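Local coordinates for biotin protein ligase-like protein of unknown function (Silicibacter sp., PDB 3BFM) that is of unknown function but resembles biotin protein ligases and belongs to the biotin/lipoate A/B protein ligase family, at residues Asp25-Lys30 against Trp122-Leu127; Leu55-Pro60 against Met65-Val70. All coordinates share one frame; numbering follows the deposited sequence. Where two conformers were deposited one is given.

Contact 1: Asp25-Lys30 against Trp122-Leu127; sequences DLACQK and WLVVGL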
# COMPACT_ATOMS: atom_id res chain seq x y z
N ASP A 25 15.25 -13.20 -5.95
CA ASP A 25 14.75 -14.28 -6.82
C ASP A 25 13.30 -14.64 -6.53
O ASP A 25 12.48 -14.71 -7.47
CB ASP A 25 15.60 -15.53 -6.65
CG ASP A 25 15.18 -16.66 -7.59
OD1 ASP A 25 15.68 -16.68 -8.73
OD2 ASP A 25 14.35 -17.52 -7.20
N LEU A 26 12.98 -14.84 -5.25
CA LEU A 26 11.63 -15.22 -4.85
C LEU A 26 10.60 -14.14 -5.18
O LEU A 26 9.49 -14.44 -5.66
CB LEU A 26 11.58 -15.54 -3.34
CG LEU A 26 10.21 -16.05 -2.84
CD1 LEU A 26 9.80 -17.28 -3.66
CD2 LEU A 26 10.22 -16.31 -1.33
N ALA A 27 10.93 -12.90 -4.88
CA ALA A 27 10.01 -11.81 -5.23
C ALA A 27 9.71 -11.78 -6.73
O ALA A 27 8.57 -11.57 -7.13
CB ALA A 27 10.57 -10.49 -4.78
N CYS A 28 10.74 -11.96 -7.56
CA CYS A 28 10.56 -12.03 -9.01
C CYS A 28 9.73 -13.21 -9.43
O CYS A 28 8.85 -13.10 -10.30
CB CYS A 28 11.91 -12.11 -9.72
SG CYS A 28 12.87 -10.60 -9.69
N GLN A 29 9.95 -14.35 -8.80
CA GLN A 29 9.18 -15.56 -9.08
C GLN A 29 7.72 -15.33 -8.73
O GLN A 29 6.82 -15.61 -9.52
CB GLN A 29 9.73 -16.75 -8.30
CG GLN A 29 9.12 -18.08 -8.68
N LYS A 30 7.48 -14.81 -7.53
CA LYS A 30 6.11 -14.54 -7.11
C LYS A 30 5.42 -13.48 -8.00
O LYS A 30 4.23 -13.60 -8.34
CB LYS A 30 6.07 -14.15 -5.64
CG LYS A 30 6.36 -15.33 -4.73
CD LYS A 30 6.01 -15.06 -3.30
CE LYS A 30 6.01 -16.37 -2.49
NZ LYS A 30 4.91 -16.36 -1.48
N TRP A 122 5.20 -6.03 -13.79
CA TRP A 122 5.81 -5.97 -12.46
C TRP A 122 7.22 -5.48 -12.53
O TRP A 122 7.89 -5.60 -13.54
CB TRP A 122 5.77 -7.32 -11.74
CG TRP A 122 6.44 -8.43 -12.46
CD1 TRP A 122 5.83 -9.38 -13.26
CD2 TRP A 122 7.84 -8.77 -12.44
NE1 TRP A 122 6.76 -10.24 -13.73
CE2 TRP A 122 8.00 -9.91 -13.26
CE3 TRP A 122 8.98 -8.21 -11.85
CZ2 TRP A 122 9.22 -10.50 -13.47
CZ3 TRP A 122 10.20 -8.82 -12.05
CH2 TRP A 122 10.31 -9.94 -12.87
N LEU A 123 7.69 -4.99 -11.38
CA LEU A 123 9.05 -4.60 -11.18
C LEU A 123 9.44 -4.99 -9.74
O LEU A 123 8.63 -4.89 -8.85
CB LEU A 123 9.15 -3.10 -11.38
CG LEU A 123 10.53 -2.50 -11.55
CD1 LEU A 123 10.54 -1.40 -12.64
CD2 LEU A 123 11.05 -1.97 -10.21
N VAL A 124 10.66 -5.45 -9.56
CA VAL A 124 11.16 -5.79 -8.21
C VAL A 124 12.45 -5.06 -7.96
O VAL A 124 13.32 -5.02 -8.84
CB VAL A 124 11.43 -7.32 -8.08
CG1 VAL A 124 12.20 -7.66 -6.80
CG2 VAL A 124 10.11 -8.10 -8.17
N VAL A 125 12.56 -4.45 -6.78
CA VAL A 125 13.83 -3.87 -6.32
C VAL A 125 14.35 -4.65 -5.14
O VAL A 125 13.63 -4.85 -4.16
CB VAL A 125 13.65 -2.38 -5.94
CG1 VAL A 125 14.94 -1.84 -5.32
CG2 VAL A 125 13.26 -1.63 -7.15
N GLY A 126 15.60 -5.06 -5.20
CA GLY A 126 16.18 -5.86 -4.14
C GLY A 126 17.34 -5.15 -3.48
O GLY A 126 18.09 -4.44 -4.16
N LEU A 127 17.45 -5.33 -2.17
CA LEU A 127 18.53 -4.81 -1.37
C LEU A 127 19.38 -6.00 -0.90
O LEU A 127 18.84 -7.02 -0.44
CB LEU A 127 17.94 -4.05 -0.16
CG LEU A 127 18.95 -3.59 0.88
CD1 LEU A 127 19.94 -2.57 0.26
CD2 LEU A 127 18.27 -3.00 2.17
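In the alpha/beta core of this biotin/lipoate ligase-like domain, helix 23-32 packs on one face of the seven-stranded mixed sheet, and A27 and C28 are where it meets W122, just before strand 123-130, and V124 within it. The backbones come nearest at C28 and V124, whose CA atoms lie 6.3 Å apart. The contacts between side chains are apolar or sulfur-aromatic. V124 points toward the helix and splits its branches: CG1, anti to the backbone N (chi1 169°), reaches CB of A27 at 3.8 Å, while CG2 lies under the backbone between A27 and C28, 3.9 Å from O of A27. SG of C28 touches both valine and indole, 3.9 Å from CB of V124. It stands beside the outer rim of the six-membered ring of W122, 5.0 Å from the centroid and 59° off the ring normal, an oblique sulfur-aromatic contact. With chi1 at 59°, the indole of W122 is swung up between its own N and carbonyl carbon, which lifts the benzo ring alongside the helix; NE1 is hydrogen-bonded to E32, near the end of that helix. Replacing W122 by an alanine would probably leave the C28 sulfur without its aromatic neighbour and E32 without this N-H donor. A110 of strand 102-111 touches both C28 and W122, and A52 and V54 of strand 48-55 touch A27 and V124. Over one face of the indole lies the carbonyl O of C28, 4.1 Å above the plane and displaced toward the rim.

Contact 2: Leu55-Pro60 against Met65-Val70; sequences LAPEVP and MAMLPV
M67, a selenomethionine in the first turn of helix 67-82, reaches across to L55 and P57, where strand 48-55 runs out into the loop leading to helix 61-64. The bond from CA to CB points toward that loop, and CB already lies 4.1 Å from CD1 of L55. CG, beside the backbone N and anti to the carbonyl carbon (chi1 -66°), meets two partners at roughly right angles: CD1 of L55 at 3.9 Å and, more loosely, CG of the P57 ring at 4.3 Å. The chain then bends at chi2 (-63°), which folds SE back over the leucine instead of carrying it straight out, and the selenium comes to 3.8 Å from the same methyl. CE turns off again, away from L55. One leucine methyl therefore serves three successive atoms of M67, and the two side chains lie at a slant to each other. CD1 is in place for this because L55 extends from its CB with CD1 anti to CA (chi2 174°). The interface is wholly apolar and its three touching residues are buried, consistent with a fit that rests on shape and exclusion of water. Beyond P57 the loop makes an inverse gamma turn centred on E58, with a weak bond from N of V59 to O of P57, and P60 takes the N-cap position of helix 61-64. W174 of helix 156-175 packs on P57, A66 and M67, and L11 of the second subunit packs on L55. The contact thus joins the end of strand 48-55 to the start of helix 67-82, beside helix 156-175.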
# COMPACT_ATOMS: atom_id res chain seq x y z
N LEU A 55 6.70 -4.15 -7.00
CA LEU A 55 6.05 -2.92 -7.43
C LEU A 55 5.35 -3.13 -8.78
O LEU A 55 5.67 -4.05 -9.55
CB LEU A 55 7.10 -1.82 -7.56
CG LEU A 55 7.96 -1.63 -6.33
CD1 LEU A 55 9.09 -0.62 -6.57
CD2 LEU A 55 7.07 -1.16 -5.20
N ALA A 56 4.40 -2.25 -9.08
CA ALA A 56 3.73 -2.25 -10.38
C ALA A 56 3.33 -0.84 -10.83
O ALA A 56 2.15 -0.52 -10.91
CB ALA A 56 2.51 -3.17 -10.33
N PRO A 57 4.32 0.01 -11.16
CA PRO A 57 4.00 1.36 -11.62
C PRO A 57 3.41 1.34 -13.04
O PRO A 57 3.89 0.62 -13.91
CB PRO A 57 5.34 2.08 -11.58
CG PRO A 57 6.35 1.00 -11.75
CD PRO A 57 5.77 -0.27 -11.19
N GLU A 58 2.35 2.10 -13.25
CA GLU A 58 1.66 2.03 -14.53
C GLU A 58 2.23 3.08 -15.47
O GLU A 58 1.60 4.08 -15.78
CB GLU A 58 0.16 2.16 -14.31
CG GLU A 58 -0.41 0.93 -13.64
CD GLU A 58 -1.62 1.24 -12.81
OE1 GLU A 58 -1.44 1.65 -11.63
OE2 GLU A 58 -2.74 1.05 -13.32
N VAL A 59 3.47 2.84 -15.89
CA VAL A 59 4.17 3.69 -16.83
C VAL A 59 5.06 2.80 -17.68
O VAL A 59 5.29 1.63 -17.35
CB VAL A 59 5.05 4.76 -16.12
CG1 VAL A 59 4.22 5.64 -15.21
CG2 VAL A 59 6.21 4.12 -15.35
N PRO A 60 5.57 3.32 -18.79
CA PRO A 60 6.50 2.49 -19.56
C PRO A 60 7.78 2.17 -18.80
O PRO A 60 8.18 2.95 -17.94
CB PRO A 60 6.83 3.38 -20.75
CG PRO A 60 5.64 4.29 -20.87
CD PRO A 60 5.30 4.61 -19.47
N MSE A 65 12.05 2.60 -14.39
CA MSE A 65 13.42 2.49 -13.88
C MSE A 65 13.74 3.46 -12.73
O MSE A 65 14.66 3.18 -11.96
CB MSE A 65 14.42 2.72 -15.01
CG MSE A 65 14.37 1.74 -16.14
SE MSE A 65 14.36 -0.17 -15.51
CE MSE A 65 16.00 -0.24 -14.70
N ALA A 66 13.01 4.58 -12.61
CA ALA A 66 13.15 5.51 -11.48
C ALA A 66 12.95 4.82 -10.13
O ALA A 66 13.32 5.36 -9.08
CB ALA A 66 12.18 6.68 -11.64
N MSE A 67 12.37 3.62 -10.14
CA MSE A 67 12.20 2.93 -8.87
C MSE A 67 13.55 2.60 -8.22
O MSE A 67 13.66 2.50 -6.98
CB MSE A 67 11.37 1.63 -9.06
CG MSE A 67 9.90 1.89 -9.48
SE MSE A 67 8.91 2.86 -8.12
CE MSE A 67 9.12 4.69 -9.04
N LEU A 68 14.59 2.38 -9.04
CA LEU A 68 15.94 2.15 -8.47
C LEU A 68 16.46 3.36 -7.66
O LEU A 68 16.72 3.23 -6.44
CB LEU A 68 16.94 1.70 -9.54
CG LEU A 68 18.36 1.42 -9.08
CD1 LEU A 68 18.32 0.31 -8.02
CD2 LEU A 68 19.24 0.98 -10.25
N PRO A 69 16.62 4.55 -8.30
CA PRO A 69 17.00 5.72 -7.49
C PRO A 69 16.07 6.05 -6.33
O PRO A 69 16.54 6.40 -5.24
CB PRO A 69 17.05 6.86 -8.52
CG PRO A 69 16.62 6.30 -9.79
CD PRO A 69 16.65 4.85 -9.75
N VAL A 70 14.77 5.92 -6.56
CA VAL A 70 13.80 6.09 -5.50
C VAL A 70 14.10 5.21 -4.30
O VAL A 70 14.10 5.70 -3.17
CB VAL A 70 12.36 5.89 -5.99
CG1 VAL A 70 11.38 5.71 -4.81
CG2 VAL A 70 11.90 7.02 -6.92

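The two contacts have centres 13 Å apart and meet through neighbouring strands 48-55 and 123-130 of the mixed sheet. L55 of contact 2 pairs with L123 of contact 1 by a probable backbone hydrogen bond, L55 N to L123 O at 2.8 Å. V124 faces helix 23-32, whereas L123 turns the other way and sets its CD2 3.8 Å from CB of M67, so the sheet is packed by helix 23-32 on one face and by helix 67-82 on the other. A bound calcium ion lies about 12 Å from the side chain of W122 and one about 10 Å from that of L55; Q21, D22 and E43 form the calcium site, none of them in either contact.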